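Local coordinates for protein GH18 chiitnase (Pseudoalteromonas aurantia, PDB 6K7Z) that probably hydrolyses internal glycosidic bonds of chitin, as an endochitinase of glycoside hydrolase family 18 with a TIM-barrel catalytic fold, at residues T6-G11 with S44-A49; E20-V25 with W270-A275; K95-L100 with Q139-R144; E172-V177 with P212-E217. One frame throughout, in Å; residues are numbered along the deposited sequence.

Contact 1 of 4, residues T6-G11 with S44-A49; sequences TYYNSG and SGAIAA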
# COMPACT_ATOMS: atom_id res chain seq x y z
N THR A 6 7.90 1.57 -2.39
CA THR A 6 7.80 2.92 -1.85
C THR A 6 6.55 3.58 -2.40
O THR A 6 6.06 3.22 -3.47
CB THR A 6 9.05 3.77 -2.18
OG1 THR A 6 8.95 5.05 -1.53
CG2 THR A 6 9.23 3.96 -3.69
N TYR A 7 6.05 4.56 -1.65
CA TYR A 7 4.98 5.44 -2.11
C TYR A 7 5.56 6.76 -2.62
O TYR A 7 6.46 7.34 -2.01
CB TYR A 7 3.98 5.75 -1.01
CG TYR A 7 3.05 4.60 -0.70
CD1 TYR A 7 3.47 3.56 0.13
CD2 TYR A 7 1.78 4.55 -1.24
CE1 TYR A 7 2.66 2.49 0.40
CE2 TYR A 7 0.94 3.48 -0.96
CZ TYR A 7 1.39 2.46 -0.13
OH TYR A 7 0.58 1.40 0.15
N TYR A 8 5.02 7.24 -3.74
CA TYR A 8 5.42 8.53 -4.29
C TYR A 8 4.22 9.46 -4.18
O TYR A 8 3.25 9.32 -4.92
CB TYR A 8 5.89 8.38 -5.73
CG TYR A 8 6.49 9.65 -6.30
CD1 TYR A 8 7.81 9.97 -6.05
CD2 TYR A 8 5.73 10.52 -7.07
CE1 TYR A 8 8.38 11.11 -6.57
CE2 TYR A 8 6.31 11.69 -7.60
CZ TYR A 8 7.64 11.97 -7.33
OH TYR A 8 8.26 13.12 -7.83
N ASN A 9 4.29 10.41 -3.25
CA ASN A 9 3.27 11.45 -3.09
C ASN A 9 3.92 12.81 -3.25
O ASN A 9 3.64 13.50 -4.23
CB ASN A 9 2.56 11.29 -1.75
CG ASN A 9 1.38 12.26 -1.57
OD1 ASN A 9 1.40 13.10 -0.68
ND2 ASN A 9 0.36 12.12 -2.41
N SER A 10 4.79 13.22 -2.32
CA SER A 10 5.56 14.45 -2.49
C SER A 10 6.49 14.34 -3.68
O SER A 10 7.08 13.28 -3.94
CB SER A 10 6.38 14.74 -1.23
OG SER A 10 7.45 15.62 -1.54
N GLY A 11 6.66 15.45 -4.40
CA GLY A 11 7.54 15.46 -5.55
C GLY A 11 8.92 16.04 -5.33
O GLY A 11 9.58 16.41 -6.31
N SER A 44 -4.25 13.29 -6.91
CA SER A 44 -3.62 14.26 -6.03
C SER A 44 -2.16 13.88 -5.89
O SER A 44 -1.76 12.75 -6.16
CB SER A 44 -4.29 14.30 -4.65
OG SER A 44 -4.25 13.02 -4.03
N GLY A 45 -1.35 14.86 -5.50
CA GLY A 45 0.08 14.65 -5.35
C GLY A 45 0.86 15.13 -6.56
O GLY A 45 0.32 15.65 -7.53
N ALA A 46 2.19 14.95 -6.47
CA ALA A 46 3.07 15.46 -7.51
C ALA A 46 2.81 14.81 -8.87
O ALA A 46 3.21 15.37 -9.89
CB ALA A 46 4.52 15.24 -7.11
N ILE A 47 2.17 13.64 -8.91
CA ILE A 47 1.92 12.99 -10.18
C ILE A 47 0.92 13.76 -11.04
O ILE A 47 0.89 13.56 -12.26
CB ILE A 47 1.40 11.56 -9.97
CG1 ILE A 47 0.11 11.58 -9.14
CG2 ILE A 47 2.50 10.67 -9.38
CD1 ILE A 47 -0.41 10.19 -8.79
N ALA A 48 0.10 14.62 -10.44
CA ALA A 48 -1.06 15.17 -11.14
C ALA A 48 -0.73 16.48 -11.85
O ALA A 48 -0.35 17.47 -11.21
CB ALA A 48 -2.22 15.39 -10.17
N ALA A 49 -0.91 16.50 -13.17
CA ALA A 49 -0.97 17.76 -13.90
C ALA A 49 -2.33 18.43 -13.73
O ALA A 49 -2.43 19.66 -13.62
CB ALA A 49 -0.68 17.53 -15.38
O HOH W 1 1.94 12.04 -6.48
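A main-chain link with a small apolar patch beside it joins N9 and Y8, at the carboxy-terminal end of barrel strand 3-8, to A46 and I47 in the loop that follows strand 41-43. The link is a nearly straight hydrogen bond from A46 N to N9 O (3.0 Å, 171°). Water 1 adds a second route: it accepts from I47 N at 2.9 Å and lies 3.2 Å from N9 O, to which it can donate, although it has more acceptors in reach than protons. The A46 and I47 amides lie within the type I turn from G45 to A48. Next to this, the Y8 ring turns its rim to the loop. Its CG is anti to the backbone N (chi1 -172°), and I47 CG2 sits at the ring edge, 4.0 Å from CD2, while A46 CB approaches CE2 obliquely. A46 CB also presses on G11, 3.4 Å from its CA, where a side chain on G11 would collide with it. G45, at backbone angles that call for glycine, passes N9 ND2, whose own hydrogen bond goes to A29 O. The Y8 hydroxyl is likewise bonded beyond the contact, to V13 O. The contact thus rests on one direct amide-to-carbonyl bond, with a water beside it, and on glycines where a CB would collide, with tyrosine and isoleucine supplying the buried apolar side.

Contact 2 of 4, residues E20-V25 with W270-A275; sequences ELPYDV and WIKAIA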
# COMPACT_ATOMS: atom_id res chain seq x y z
N GLU A 20 16.72 4.19 -10.91
CA GLU A 20 18.11 3.80 -10.68
C GLU A 20 18.36 3.32 -9.26
O GLU A 20 19.51 3.17 -8.86
CB GLU A 20 19.04 4.97 -11.02
CG GLU A 20 18.75 5.62 -12.36
CD GLU A 20 19.06 4.74 -13.57
OE1 GLU A 20 19.53 3.59 -13.39
OE2 GLU A 20 18.83 5.20 -14.71
N LEU A 21 17.31 3.06 -8.50
CA LEU A 21 17.41 2.63 -7.12
C LEU A 21 16.84 1.22 -6.97
O LEU A 21 16.12 0.74 -7.85
CB LEU A 21 16.68 3.62 -6.21
CG LEU A 21 17.47 4.92 -6.13
CD1 LEU A 21 16.61 6.02 -5.53
CD2 LEU A 21 18.74 4.71 -5.32
N PRO A 22 17.18 0.53 -5.91
CA PRO A 22 16.76 -0.88 -5.78
C PRO A 22 15.34 -1.03 -5.25
O PRO A 22 15.09 -1.67 -4.22
CB PRO A 22 17.82 -1.44 -4.82
CG PRO A 22 18.19 -0.29 -3.97
CD PRO A 22 18.11 0.93 -4.84
N TYR A 23 14.39 -0.42 -5.96
CA TYR A 23 12.96 -0.62 -5.71
C TYR A 23 12.40 -1.64 -6.68
O TYR A 23 12.79 -1.69 -7.85
CB TYR A 23 12.16 0.68 -5.86
CG TYR A 23 12.32 1.62 -4.69
CD1 TYR A 23 11.81 1.29 -3.44
CD2 TYR A 23 12.98 2.84 -4.84
CE1 TYR A 23 11.96 2.13 -2.36
CE2 TYR A 23 13.13 3.70 -3.77
CZ TYR A 23 12.62 3.34 -2.53
OH TYR A 23 12.78 4.21 -1.47
N ASP A 24 11.47 -2.46 -6.19
CA ASP A 24 10.73 -3.33 -7.07
C ASP A 24 9.39 -2.75 -7.48
O ASP A 24 8.94 -3.00 -8.61
CB ASP A 24 10.50 -4.69 -6.41
CG ASP A 24 11.80 -5.40 -6.11
OD1 ASP A 24 12.60 -5.57 -7.05
OD2 ASP A 24 12.01 -5.76 -4.94
N VAL A 25 8.76 -1.97 -6.61
CA VAL A 25 7.41 -1.46 -6.84
C VAL A 25 7.35 -0.02 -6.38
O VAL A 25 7.82 0.32 -5.28
CB VAL A 25 6.36 -2.29 -6.07
CG1 VAL A 25 4.96 -1.77 -6.37
CG2 VAL A 25 6.47 -3.77 -6.40
N TRP A 270 18.60 5.45 2.18
CA TRP A 270 17.77 4.56 3.00
C TRP A 270 17.46 3.27 2.26
O TRP A 270 17.67 2.17 2.78
CB TRP A 270 16.48 5.28 3.41
CG TRP A 270 15.60 4.62 4.47
CD1 TRP A 270 15.55 4.94 5.79
CD2 TRP A 270 14.61 3.60 4.26
NE1 TRP A 270 14.61 4.17 6.43
CE2 TRP A 270 14.01 3.34 5.52
CE3 TRP A 270 14.17 2.88 3.15
CZ2 TRP A 270 13.03 2.38 5.69
CZ3 TRP A 270 13.18 1.93 3.32
CH2 TRP A 270 12.61 1.69 4.58
N ILE A 271 16.98 3.39 1.01
CA ILE A 271 16.61 2.17 0.29
C ILE A 271 17.84 1.35 -0.04
O ILE A 271 17.79 0.12 -0.03
CB ILE A 271 15.77 2.50 -0.96
CG1 ILE A 271 15.22 1.21 -1.57
CG2 ILE A 271 16.58 3.26 -2.02
CD1 ILE A 271 14.40 0.38 -0.62
N LYS A 272 18.98 2.00 -0.30
CA LYS A 272 20.20 1.23 -0.55
C LYS A 272 20.59 0.39 0.67
O LYS A 272 20.90 -0.80 0.53
CB LYS A 272 21.33 2.16 -0.96
CG LYS A 272 21.19 2.72 -2.39
CD LYS A 272 22.34 3.71 -2.65
CE LYS A 272 22.03 4.61 -3.80
NZ LYS A 272 23.13 5.59 -4.08
N ALA A 273 20.55 0.98 1.86
CA ALA A 273 20.93 0.23 3.06
C ALA A 273 19.91 -0.87 3.38
O ALA A 273 20.28 -1.98 3.76
CB ALA A 273 21.09 1.18 4.25
N ILE A 274 18.63 -0.58 3.21
CA ILE A 274 17.63 -1.56 3.48
C ILE A 274 17.72 -2.70 2.49
O ILE A 274 17.65 -3.82 2.85
CB ILE A 274 16.21 -0.93 3.43
CG1 ILE A 274 16.01 -0.09 4.65
CG2 ILE A 274 15.11 -1.95 3.31
CD1 ILE A 274 15.78 -0.89 5.91
N ALA A 275 17.86 -2.37 1.23
CA ALA A 275 17.93 -3.40 0.21
C ALA A 275 19.09 -4.36 0.47
O ALA A 275 18.96 -5.54 0.41
CB ALA A 275 17.95 -2.84 -1.18
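I271, on the helix that closes the (beta/alpha)8 barrel, packs on Y23 in the loop leading into strand 25-33, so that the last helix of the TIM barrel meets the entry to its second strand. The tight part is a CH-pi contact. I271 CG1 lies over one face of the Y23 ring, 3.6 Å from its centroid and 20° off the normal. The isoleucine holds CG1 anti to the backbone N (chi1 -171°), and CD1 reaches CE1 of the ring at 3.5 Å, while CB approaches the hydroxyl end. Both residues are buried, and the Y23 hydroxyl is fixed by N259 ND2, which helps hold the ring in place under the isoleucine.

Outward, toward solvent, the packing thins. P22 forms the centre of an inverse gamma turn, closed by a weak bond from Y23 N to L21 O. This turn presents the proline ring to the helix, CD to I271 CG2 at 4.0 Å, and P22 O is hydrogen-bonded to T4 OG1 of strand 3-8. L21 CD2 meets CE of K272 at 3.6 Å, the side chains crossing at about a right angle, and touches I271 CG2 more loosely. P22 and K272 are exposed, and no hydrogen bond spans the two segments, so this outer part relies on apolar surface alone. At its far end, P22 CG rests 3.8 Å from the methyl CB of A275, one turn along the helix from I271.

Contact 3 of 4, residues K95-L100 with Q139-R144; sequences KLADSL and QELRKR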
# COMPACT_ATOMS: atom_id res chain seq x y z
N LYS A 95 -18.78 -0.83 -10.47
CA LYS A 95 -18.54 0.43 -11.15
C LYS A 95 -17.21 1.03 -10.73
O LYS A 95 -16.44 1.51 -11.58
CB LYS A 95 -19.69 1.40 -10.86
CG LYS A 95 -19.58 2.72 -11.59
CD LYS A 95 -20.87 3.54 -11.47
CE LYS A 95 -20.83 4.75 -12.40
NZ LYS A 95 -21.98 5.70 -12.21
N LEU A 96 -16.91 1.00 -9.43
CA LEU A 96 -15.61 1.44 -8.95
C LEU A 96 -14.49 0.62 -9.57
O LEU A 96 -13.51 1.17 -10.08
CB LEU A 96 -15.58 1.36 -7.42
CG LEU A 96 -14.24 1.70 -6.75
CD1 LEU A 96 -13.85 3.14 -7.06
CD2 LEU A 96 -14.31 1.48 -5.24
N ALA A 97 -14.65 -0.71 -9.56
CA ALA A 97 -13.63 -1.58 -10.14
C ALA A 97 -13.37 -1.23 -11.60
O ALA A 97 -12.21 -1.19 -12.04
CB ALA A 97 -14.04 -3.04 -10.01
N ASP A 98 -14.44 -0.97 -12.36
CA ASP A 98 -14.26 -0.66 -13.77
C ASP A 98 -13.52 0.65 -13.96
O ASP A 98 -12.64 0.76 -14.82
CB ASP A 98 -15.62 -0.59 -14.48
CG ASP A 98 -15.51 -0.04 -15.88
OD1 ASP A 98 -15.08 -0.79 -16.79
OD2 ASP A 98 -15.82 1.16 -16.08
N SER A 99 -13.84 1.66 -13.15
CA SER A 99 -13.11 2.92 -13.21
C SER A 99 -11.63 2.73 -12.88
O SER A 99 -10.75 3.28 -13.56
CB SER A 99 -13.74 3.94 -12.26
OG SER A 99 -15.09 4.18 -12.61
N LEU A 100 -11.33 1.96 -11.83
CA LEU A 100 -9.94 1.73 -11.46
C LEU A 100 -9.20 0.94 -12.54
O LEU A 100 -8.08 1.30 -12.93
CB LEU A 100 -9.87 0.99 -10.12
CG LEU A 100 -10.20 1.77 -8.84
CD1 LEU A 100 -10.24 0.81 -7.66
CD2 LEU A 100 -9.19 2.86 -8.57
N GLN A 139 -12.45 -8.73 -5.59
CA GLN A 139 -12.91 -9.70 -6.57
C GLN A 139 -13.17 -9.04 -7.92
O GLN A 139 -12.76 -9.55 -8.97
CB GLN A 139 -14.16 -10.40 -6.06
CG GLN A 139 -13.90 -11.42 -4.96
CD GLN A 139 -15.18 -11.95 -4.33
OE1 GLN A 139 -16.22 -11.30 -4.37
NE2 GLN A 139 -15.10 -13.13 -3.73
N GLU A 140 -13.86 -7.90 -7.91
CA GLU A 140 -14.21 -7.24 -9.16
C GLU A 140 -12.98 -6.68 -9.85
O GLU A 140 -12.89 -6.69 -11.08
CB GLU A 140 -15.22 -6.13 -8.89
CG GLU A 140 -16.52 -6.62 -8.28
CD GLU A 140 -17.38 -7.34 -9.29
OE1 GLU A 140 -17.00 -7.39 -10.49
OE2 GLU A 140 -18.44 -7.84 -8.89
N LEU A 141 -12.02 -6.19 -9.07
CA LEU A 141 -10.79 -5.67 -9.65
C LEU A 141 -9.96 -6.79 -10.26
O LEU A 141 -9.43 -6.65 -11.37
CB LEU A 141 -10.01 -4.92 -8.57
CG LEU A 141 -9.10 -3.74 -8.87
CD1 LEU A 141 -9.72 -2.77 -9.84
CD2 LEU A 141 -8.79 -3.04 -7.55
N ARG A 142 -9.86 -7.92 -9.55
CA ARG A 142 -9.06 -9.04 -10.01
C ARG A 142 -9.63 -9.66 -11.27
O ARG A 142 -8.88 -10.13 -12.14
CB ARG A 142 -8.95 -10.09 -8.90
CG ARG A 142 -8.14 -11.33 -9.27
CD ARG A 142 -6.77 -10.92 -9.81
NE ARG A 142 -5.81 -10.70 -8.75
CZ ARG A 142 -4.67 -10.04 -8.90
NH1 ARG A 142 -4.35 -9.52 -10.07
NH2 ARG A 142 -3.85 -9.90 -7.87
N LYS A 143 -10.96 -9.64 -11.39
CA LYS A 143 -11.64 -10.04 -12.61
C LYS A 143 -11.14 -9.23 -13.80
O LYS A 143 -10.86 -9.80 -14.87
CB LYS A 143 -13.15 -9.86 -12.41
CG LYS A 143 -14.01 -10.21 -13.60
CD LYS A 143 -15.46 -9.76 -13.36
CE LYS A 143 -16.06 -10.42 -12.12
NZ LYS A 143 -17.40 -9.83 -11.80
N ARG A 144 -10.96 -7.92 -13.62
CA ARG A 144 -10.58 -7.02 -14.70
C ARG A 144 -9.07 -6.89 -14.88
O ARG A 144 -8.62 -6.52 -15.97
CB ARG A 144 -11.19 -5.64 -14.46
CG ARG A 144 -12.72 -5.69 -14.39
CD ARG A 144 -13.33 -4.47 -13.73
NE ARG A 144 -14.78 -4.41 -13.98
CZ ARG A 144 -15.70 -5.09 -13.29
NH1 ARG A 144 -15.35 -5.89 -12.30
NH2 ARG A 144 -16.98 -4.96 -13.59
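The guanidinium of R144 lays one face against A97 CB, 3.9 Å from NH1, while D98 CA approaches NE obliquely. At its edge, in the guanidinium plane, NH1 donates to E140 O, which it meets from above the carbonyl plane. The same NH1 is bonded to E140 OE1 (2.9 Å), on the anti side of that oxygen. K143 NZ also bonds OE1 at 2.8 Å, so one carboxylate oxygen is gripped by two cations, which would be expected to favour its charged form. The E140 chain bends at chi2 (-74°), which turns CD back from an extended course, and its CB lies 3.5 Å from A97 CB. An alanine in place of R144 would probably strip A97 of its flat cover and leave E140 OE1 with K143 as its one remaining salt-bridge partner in this network. Deeper in, L141 CD1 meets both A97 O and L100 CB, 3.8 Å from the latter, and the two leucines cross at about a right angle. The short alanine lets the backbones close in, with A97 CA and L141 CA 5.0 Å apart. The segment axes pass 8.6 Å apart at -39°, as for neighbouring helices in the outer layer of a TIM barrel.

Contact 4 of 4, residues E172-V177 with P212-E217; sequences EVVELV and PNMSPE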
# COMPACT_ATOMS: atom_id res chain seq x y z
N GLU A 172 -10.98 -10.91 8.04
CA GLU A 172 -12.05 -11.36 7.16
C GLU A 172 -11.64 -11.22 5.70
O GLU A 172 -11.89 -12.13 4.90
CB GLU A 172 -13.33 -10.58 7.44
CG GLU A 172 -14.53 -11.03 6.61
CD GLU A 172 -15.82 -10.26 6.92
OE1 GLU A 172 -15.95 -9.71 8.04
OE2 GLU A 172 -16.70 -10.20 6.04
N VAL A 173 -11.01 -10.10 5.35
CA VAL A 173 -10.61 -9.90 3.95
C VAL A 173 -9.70 -11.03 3.48
O VAL A 173 -9.97 -11.69 2.47
CB VAL A 173 -9.95 -8.52 3.77
CG1 VAL A 173 -9.37 -8.40 2.38
CG2 VAL A 173 -10.97 -7.41 4.02
N VAL A 174 -8.60 -11.29 4.21
CA VAL A 174 -7.66 -12.28 3.69
C VAL A 174 -8.27 -13.67 3.73
O VAL A 174 -7.96 -14.51 2.87
CB VAL A 174 -6.31 -12.24 4.44
CG1 VAL A 174 -5.62 -10.88 4.27
CG2 VAL A 174 -6.47 -12.59 5.92
N GLU A 175 -9.15 -13.94 4.69
CA GLU A 175 -9.80 -15.24 4.74
C GLU A 175 -10.66 -15.51 3.52
O GLU A 175 -10.74 -16.65 3.06
CB GLU A 175 -10.63 -15.35 6.01
CG GLU A 175 -9.76 -15.70 7.21
CD GLU A 175 -10.47 -15.51 8.52
OE1 GLU A 175 -11.56 -14.90 8.54
OE2 GLU A 175 -9.93 -15.98 9.52
N LEU A 176 -11.30 -14.48 2.96
CA LEU A 176 -12.19 -14.67 1.83
C LEU A 176 -11.52 -14.48 0.47
O LEU A 176 -11.87 -15.20 -0.47
CB LEU A 176 -13.39 -13.71 1.93
CG LEU A 176 -14.62 -14.26 2.68
CD1 LEU A 176 -15.13 -15.52 1.98
CD2 LEU A 176 -14.32 -14.54 4.14
N VAL A 177 -10.58 -13.54 0.34
CA VAL A 177 -10.01 -13.23 -0.98
C VAL A 177 -8.49 -13.07 -0.93
O VAL A 177 -7.89 -12.57 -1.89
CB VAL A 177 -10.64 -11.95 -1.58
CG1 VAL A 177 -12.15 -12.11 -1.77
CG2 VAL A 177 -10.29 -10.71 -0.72
N PRO A 212 -4.91 -17.18 7.29
CA PRO A 212 -5.34 -17.95 6.12
C PRO A 212 -5.05 -17.20 4.82
O PRO A 212 -5.33 -16.01 4.70
CB PRO A 212 -6.84 -18.15 6.35
CG PRO A 212 -6.98 -18.16 7.87
CD PRO A 212 -5.94 -17.16 8.35
N ASN A 213 -4.47 -17.92 3.86
CA ASN A 213 -4.07 -17.45 2.53
C ASN A 213 -2.86 -16.53 2.56
O ASN A 213 -2.36 -16.15 1.50
CB ASN A 213 -5.20 -16.74 1.78
CG ASN A 213 -6.39 -17.65 1.56
OD1 ASN A 213 -6.23 -18.78 1.11
ND2 ASN A 213 -7.57 -17.18 1.95
N MET A 214 -2.35 -16.18 3.73
CA MET A 214 -1.18 -15.32 3.80
C MET A 214 0.10 -16.14 3.91
O MET A 214 0.08 -17.37 4.08
CB MET A 214 -1.31 -14.35 4.97
CG MET A 214 -2.37 -13.28 4.74
SD MET A 214 -1.92 -12.12 3.42
CE MET A 214 -2.97 -12.69 2.08
N SER A 215 1.22 -15.45 3.79
CA SER A 215 2.55 -16.04 3.88
C SER A 215 3.56 -14.92 4.02
O SER A 215 3.20 -13.74 3.84
CB SER A 215 2.85 -16.87 2.63
OG SER A 215 2.95 -16.01 1.51
N PRO A 216 4.83 -15.21 4.32
CA PRO A 216 5.84 -14.14 4.28
C PRO A 216 5.84 -13.37 2.98
O PRO A 216 5.88 -12.13 3.00
CB PRO A 216 7.15 -14.91 4.48
CG PRO A 216 6.75 -16.10 5.28
CD PRO A 216 5.40 -16.50 4.77
N GLU A 217 5.75 -14.07 1.85
CA GLU A 217 5.81 -13.41 0.55
C GLU A 217 4.73 -12.34 0.42
O GLU A 217 4.95 -11.32 -0.24
CB GLU A 217 5.69 -14.45 -0.56
CG GLU A 217 5.67 -13.89 -1.98
CD GLU A 217 7.06 -13.59 -2.52
OE1 GLU A 217 7.16 -13.36 -3.74
OE2 GLU A 217 8.05 -13.59 -1.75
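N213 donates a side-chain N-H to V174 O of helix 169-177. The bond from ND2 to V174 O is short and nearly straight, 2.9 Å and 174°, lies in the carbonyl plane and runs within the amide's own plane. It is the one hydrogen bond that clearly spans the two segments. Beside it, V174 presents its CG1 to the end of M214, 3.9 Å from CE and 4.0 Å from SD. Bends at chi2 and chi3 of the methionine bring SD and CE against this methyl, and the two side chains cross at about a right angle. Separately, E175 CG lies 3.8 Å from P212 CG. These two side chains run side by side in the same direction, the proline covering the aliphatic part of the glutamate. P212 O also leans on V174, 3.8 Å from CG2.

The backbone of N213 positions the amide: its phi of 72°, which asparagine tolerates better than most residues, turns the chain between P212 and M214; P212 and N213 point toward the helix and the end of M214 reaches it. A leucine in place of N213 would probably leave V174 O without this donor and strain the turn. Beyond the first shell, N213 also touches Q179, whose NE2 is bonded to L176 O.

Helix 169-177 precedes strand 183-187, and the 212-217 loop leads from helix 198-209 into strand 219-224. V174 and M214 both rest on L184, so the contact lies over strand 183-187, between one outer helix and the approach to the next barrel strand.

The four contacts are spread around one barrel. Contacts 1 and 2 meet at strand 3-8, which carries T6 beside V25 and Y23: T6 N is probably hydrogen-bonded to V25 O (3.2 Å), and T6 CB packs on Y23 CE1 at 3.3 Å. Contacts 3 and 4 touch through Q139 NE2 and V177 CG1 at 3.7 Å, where helices 130-144 and 169-177 adjoin. The centres of contacts 1 and 4 are about 29 Å apart, across the barrel, as are those of contacts 2 and 3, about 30 Å. Contact 1 is tied to the probable active site through Y7 of segment 6-11, which is hydrogen-bonded to D113, within the family's DxxDxDxE signature, and whose ring meets W260.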